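Long-range contact in F5/8 type C domain protein (Bacteroides ovatus, PDB 4ZRX), which is a putative alpha-L-fucosidase that probably removes fucose from glycans and also carries an F5/8 type C domain that may bind carbohydrate: residues M42-N53 / F89-D100. Sequence-based numbering, arbitrary orientation.
Sequences MELTAFLHFGIN and FKMVLLTAKHHD. With EDO (1,2-ethanediol), chain D; EDO (1,2-ethanediol), chain F.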
loop_
_atom_site.group_PDB
_atom_site.type_symbol
_atom_site.label_atom_id
_atom_site.label_comp_id
_atom_site.label_asym_id
_atom_site.label_seq_id
_atom_site.Cartn_x
_atom_site.Cartn_y
_atom_site.Cartn_z
HETATM N N MSE A 42 6.566 13.333 6.617
HETATM C CA MSE A 42 6.200 12.222 7.498
HETATM C C MSE A 42 6.558 10.886 6.943
HETATM O O MSE A 42 6.948 10.012 7.712
HETATM C CB MSE A 42 4.711 12.253 7.842
HETATM C CG MSE A 42 4.274 13.530 8.510
HETATM SE SE MSE A 42 2.422 13.381 9.139
HETATM C CE MSE A 42 1.603 13.347 7.423
ATOM N N GLU A 43 6.301 10.674 5.654
ATOM C CA GLU A 43 6.590 9.473 4.885
ATOM C C GLU A 43 5.713 8.288 5.205
ATOM O O GLU A 43 5.283 7.611 4.268
ATOM C CB GLU A 43 8.061 9.000 4.969
ATOM C CG GLU A 43 9.063 10.024 4.505
ATOM C CD GLU A 43 10.510 9.525 4.456
ATOM O OE1 GLU A 43 10.790 8.374 4.916
ATOM O OE2 GLU A 43 11.373 10.357 4.061
ATOM N N LEU A 44 5.519 8.001 6.492
ATOM C CA LEU A 44 4.923 6.732 6.946
ATOM C C LEU A 44 3.919 7.019 8.009
ATOM O O LEU A 44 4.293 7.444 9.102
ATOM C CB LEU A 44 6.002 5.768 7.471
ATOM C CG LEU A 44 5.530 4.413 7.919
ATOM C CD1 LEU A 44 5.014 3.660 6.721
ATOM C CD2 LEU A 44 6.683 3.704 8.621
ATOM N N THR A 45 2.666 6.743 7.715
ATOM C CA THR A 45 1.603 7.060 8.632
ATOM C C THR A 45 0.689 5.852 8.812
ATOM O O THR A 45 0.716 4.933 8.014
ATOM C CB THR A 45 0.790 8.224 8.132
ATOM O OG1 THR A 45 0.264 7.974 6.824
ATOM C CG2 THR A 45 1.647 9.475 8.031
ATOM N N ALA A 46 -0.128 5.876 9.839
ATOM C CA ALA A 46 -0.992 4.738 10.155
ATOM C C ALA A 46 -2.461 5.084 10.083
ATOM O O ALA A 46 -2.909 6.080 10.661
ATOM C CB ALA A 46 -0.655 4.223 11.528
ATOM N N PHE A 47 -3.210 4.235 9.408
ATOM C CA PHE A 47 -4.680 4.306 9.344
ATOM C C PHE A 47 -5.185 3.380 10.452
ATOM O O PHE A 47 -4.632 2.280 10.659
ATOM C CB PHE A 47 -5.165 3.768 8.001
ATOM C CG PHE A 47 -6.117 4.633 7.208
ATOM C CD1 PHE A 47 -7.083 5.423 7.778
ATOM C CD2 PHE A 47 -6.126 4.479 5.816
ATOM C CE1 PHE A 47 -7.978 6.147 6.943
ATOM C CE2 PHE A 47 -6.989 5.177 5.003
ATOM C CZ PHE A 47 -7.930 6.015 5.580
ATOM N N LEU A 48 -6.245 3.813 11.159
ATOM C CA LEU A 48 -6.974 3.011 12.088
ATOM C C LEU A 48 -8.446 2.931 11.690
ATOM O O LEU A 48 -9.252 3.837 12.001
ATOM C CB LEU A 48 -6.841 3.601 13.487
ATOM C CG LEU A 48 -5.436 3.690 14.071
ATOM C CD1 LEU A 48 -5.390 4.658 15.273
ATOM C CD2 LEU A 48 -4.958 2.300 14.496
ATOM N N HIS A 49 -8.820 1.898 10.964
ATOM C CA HIS A 49 -10.217 1.608 10.713
ATOM C C HIS A 49 -10.780 0.861 11.906
ATOM O O HIS A 49 -10.384 -0.271 12.199
ATOM C CB HIS A 49 -10.412 0.811 9.440
ATOM C CG HIS A 49 -10.312 1.610 8.194
ATOM N ND1 HIS A 49 -9.131 2.145 7.738
ATOM C CD2 HIS A 49 -11.235 1.898 7.260
ATOM C CE1 HIS A 49 -9.355 2.779 6.607
ATOM N NE2 HIS A 49 -10.620 2.617 6.288
ATOM N N PHE A 50 -11.728 1.523 12.576
ATOM C CA PHE A 50 -12.346 1.045 13.787
ATOM C C PHE A 50 -13.727 1.658 13.873
ATOM O O PHE A 50 -13.952 2.823 13.546
ATOM C CB PHE A 50 -11.501 1.445 14.986
ATOM C CG PHE A 50 -11.985 0.845 16.273
ATOM C CD1 PHE A 50 -11.980 -0.535 16.467
ATOM C CD2 PHE A 50 -12.400 1.672 17.299
ATOM C CE1 PHE A 50 -12.392 -1.077 17.669
ATOM C CE2 PHE A 50 -12.872 1.121 18.478
ATOM C CZ PHE A 50 -12.839 -0.248 18.689
ATOM N N GLY A 51 -14.711 0.858 14.230
ATOM C CA GLY A 51 -16.083 1.338 14.360
ATOM C C GLY A 51 -17.070 0.224 14.546
ATOM O O GLY A 51 -16.722 -0.887 14.996
ATOM N N ILE A 52 -18.318 0.509 14.192
ATOM C CA ILE A 52 -19.329 -0.521 14.329
ATOM C C ILE A 52 -19.047 -1.704 13.369
ATOM O O ILE A 52 -19.349 -2.848 13.710
ATOM C CB ILE A 52 -20.710 0.112 14.154
ATOM C CG1 ILE A 52 -21.791 -0.776 14.795
ATOM C CG2 ILE A 52 -20.938 0.425 12.723
ATOM C CD1 ILE A 52 -22.789 0.015 15.546
ATOM N N ASN A 53 -18.399 -1.444 12.238
ATOM C CA ASN A 53 -18.059 -2.512 11.293
ATOM C C ASN A 53 -17.142 -3.548 11.918
ATOM O O ASN A 53 -17.154 -4.734 11.526
ATOM C CB ASN A 53 -17.369 -1.983 10.055
ATOM C CG ASN A 53 -18.246 -1.188 9.156
ATOM O OD1 ASN A 53 -19.442 -1.000 9.367
ATOM N ND2 ASN A 53 -17.635 -0.690 8.119
ATOM N N PHE A 89 5.683 4.913 12.802
ATOM C CA PHE A 89 4.692 5.787 12.208
ATOM C C PHE A 89 4.741 7.193 12.757
ATOM O O PHE A 89 5.059 7.387 13.936
ATOM C CB PHE A 89 3.271 5.192 12.356
ATOM C CG PHE A 89 3.124 3.897 11.641
ATOM C CD1 PHE A 89 2.887 3.877 10.287
ATOM C CD2 PHE A 89 3.368 2.717 12.276
ATOM C CE1 PHE A 89 2.813 2.708 9.607
ATOM C CE2 PHE A 89 3.316 1.504 11.587
ATOM C CZ PHE A 89 3.026 1.502 10.245
ATOM N N LYS A 90 4.424 8.145 11.896
ATOM C CA LYS A 90 4.509 9.564 12.242
ATOM C C LYS A 90 3.182 10.249 12.453
ATOM O O LYS A 90 3.138 11.404 12.840
ATOM C CB LYS A 90 5.369 10.354 11.217
ATOM C CG LYS A 90 6.753 9.846 11.096
ATOM C CD LYS A 90 7.595 9.960 12.370
ATOM C CE LYS A 90 9.037 9.596 12.068
ATOM N NZ LYS A 90 9.990 9.962 13.140
HETATM N N MSE A 91 2.091 9.562 12.158
HETATM C CA MSE A 91 0.758 10.077 12.412
HETATM C C MSE A 91 -0.152 8.840 12.528
HETATM O O MSE A 91 0.114 7.782 11.950
HETATM C CB MSE A 91 0.286 10.959 11.271
HETATM C CG MSE A 91 -0.971 11.636 11.539
HETATM SE SE MSE A 91 -1.604 12.732 10.112
HETATM C CE MSE A 91 -2.157 11.257 9.060
ATOM N N VAL A 92 -1.198 8.994 13.304
ATOM C CA VAL A 92 -2.294 8.042 13.315
ATOM C C VAL A 92 -3.548 8.717 12.826
ATOM O O VAL A 92 -3.859 9.898 13.171
ATOM C CB VAL A 92 -2.495 7.418 14.698
ATOM C CG1 VAL A 92 -1.230 6.718 15.160
ATOM C CG2 VAL A 92 -2.823 8.402 15.735
ATOM N N LEU A 93 -4.285 8.016 11.964
ATOM C CA LEU A 93 -5.442 8.586 11.324
ATOM C C LEU A 93 -6.644 7.712 11.575
ATOM O O LEU A 93 -6.729 6.604 11.069
ATOM C CB LEU A 93 -5.162 8.736 9.809
ATOM C CG LEU A 93 -6.298 9.094 8.852
ATOM C CD1 LEU A 93 -6.948 10.278 9.125
ATOM C CD2 LEU A 93 -5.724 9.208 7.387
ATOM N N LEU A 94 -7.591 8.218 12.353
ATOM C CA LEU A 94 -8.731 7.396 12.825
ATOM C C LEU A 94 -9.976 7.617 11.994
ATOM O O LEU A 94 -10.353 8.760 11.705
ATOM C CB LEU A 94 -9.038 7.757 14.297
ATOM C CG LEU A 94 -10.200 7.081 14.933
ATOM C CD1 LEU A 94 -9.876 5.633 15.196
ATOM C CD2 LEU A 94 -10.512 7.729 16.229
ATOM N N THR A 95 -10.692 6.547 11.664
ATOM C CA THR A 95 -12.019 6.605 11.091
ATOM C C THR A 95 -13.048 7.012 12.170
ATOM O O THR A 95 -13.773 6.178 12.734
ATOM C CB THR A 95 -12.461 5.290 10.455
ATOM O OG1 THR A 95 -12.379 4.216 11.406
ATOM C CG2 THR A 95 -11.516 4.934 9.259
ATOM N N ALA A 96 -13.145 8.308 12.406
ATOM C CA ALA A 96 -14.064 8.834 13.397
ATOM C C ALA A 96 -15.526 8.539 12.973
ATOM O O ALA A 96 -16.416 8.368 13.818
ATOM C CB ALA A 96 -13.834 10.338 13.543
ATOM N N LYS A 97 -15.773 8.526 11.653
ATOM C CA LYS A 97 -17.049 8.162 11.101
ATOM C C LYS A 97 -16.796 7.582 9.724
ATOM O O LYS A 97 -16.204 8.224 8.873
ATOM C CB LYS A 97 -17.983 9.367 10.940
ATOM C CG LYS A 97 -19.419 8.953 10.545
ATOM C CD LYS A 97 -20.273 10.190 10.219
ATOM C CE LYS A 97 -20.032 10.728 8.873
ATOM N NZ LYS A 97 -20.861 11.899 8.550
ATOM N N HIS A 98 -17.202 6.315 9.539
ATOM C CA HIS A 98 -17.115 5.654 8.247
ATOM C C HIS A 98 -18.470 5.774 7.519
ATOM O O HIS A 98 -19.292 6.564 7.917
ATOM C CB HIS A 98 -16.578 4.215 8.408
ATOM C CG HIS A 98 -15.884 3.706 7.196
ATOM N ND1 HIS A 98 -16.516 2.965 6.230
ATOM C CD2 HIS A 98 -14.610 3.868 6.765
ATOM C CE1 HIS A 98 -15.670 2.690 5.257
ATOM N NE2 HIS A 98 -14.511 3.252 5.538
ATOM N N HIS A 99 -18.621 5.098 6.373
ATOM C CA HIS A 99 -19.796 5.333 5.477
ATOM C C HIS A 99 -21.116 5.032 6.146
ATOM O O HIS A 99 -22.142 5.659 5.844
ATOM C CB HIS A 99 -19.712 4.506 4.205
ATOM C CG HIS A 99 -18.413 4.658 3.460
ATOM N ND1 HIS A 99 -17.745 5.860 3.361
ATOM C CD2 HIS A 99 -17.696 3.765 2.740
ATOM C CE1 HIS A 99 -16.647 5.689 2.636
ATOM N NE2 HIS A 99 -16.606 4.431 2.232
ATOM N N ASP A 100 -21.056 4.107 7.081
ATOM C CA ASP A 100 -22.218 3.711 7.910
ATOM C C ASP A 100 -22.747 4.822 8.796
ATOM O O ASP A 100 -23.897 4.769 9.244
ATOM C CB ASP A 100 -21.838 2.493 8.746
ATOM C CG ASP A 100 -20.692 2.753 9.642
ATOM O OD1 ASP A 100 -20.996 3.240 10.739
ATOM O OD2 ASP A 100 -19.527 2.509 9.251
HETATM C C1 EDO D . -11.063 4.077 3.360
HETATM O O1 EDO D . -12.009 3.227 4.006
HETATM C C2 EDO D . -10.293 3.238 2.357
HETATM O O2 EDO D . -11.224 2.581 1.482
HETATM C C1 EDO F . 13.742 6.708 5.442
HETATM O O1 EDO F . 13.281 8.042 5.762
HETATM C C2 EDO F . 13.741 6.352 3.939
HETATM O O2 EDO F . 14.931 6.885 3.335
HETATM O O HOH W 1 -19.003 1.656 6.741
HETATM O O HOH W 2 -17.817 1.286 11.186
#
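Hydroxyl O1 of a bound 1,2-ethanediol is gripped by two histidines, lying 2.7 Å from NE2 of His49 and 2.9 Å from NE2 of His98, and meets both imidazoles at their edges. The diol probably comes from the crystallisation liquor but lies at the C-terminal end of the strands, where TIM-barrel glycosidases generally bind substrate, and so probably marks the sugar pocket. The His49 ring is held from several sides: Thr95 CG2 sits over its centre, 3.7 Å from the centroid, Trp295 stacks on it and Asn328 OD1 takes ND1. An alanine in place of His49 would probably cost the diol hydroxyl its bond to NE2, leave Asn328 OD1 without its N-H mate and strip the ring from over Thr95 CG2. Beyond His98, one water joins its ND1 to Asn53 ND2 and Asp100 OD2, while Asp100 OD1 bonds Phe102 N. Toward the start of both strands, 44-48 and 91-95 pair in parallel, and Leu93 N reaches Ala46 O at 2.7 Å. Ala46 CB lies over one face of the Phe89 ring and Leu44 CD2 over the opposite one, both toward the rim. In the barrel sheet, strand 324-328 flanks 44-48 and strand 140-145 flanks 91-97, while helix 126-137 packs on Leu48, Val92 and Leu94.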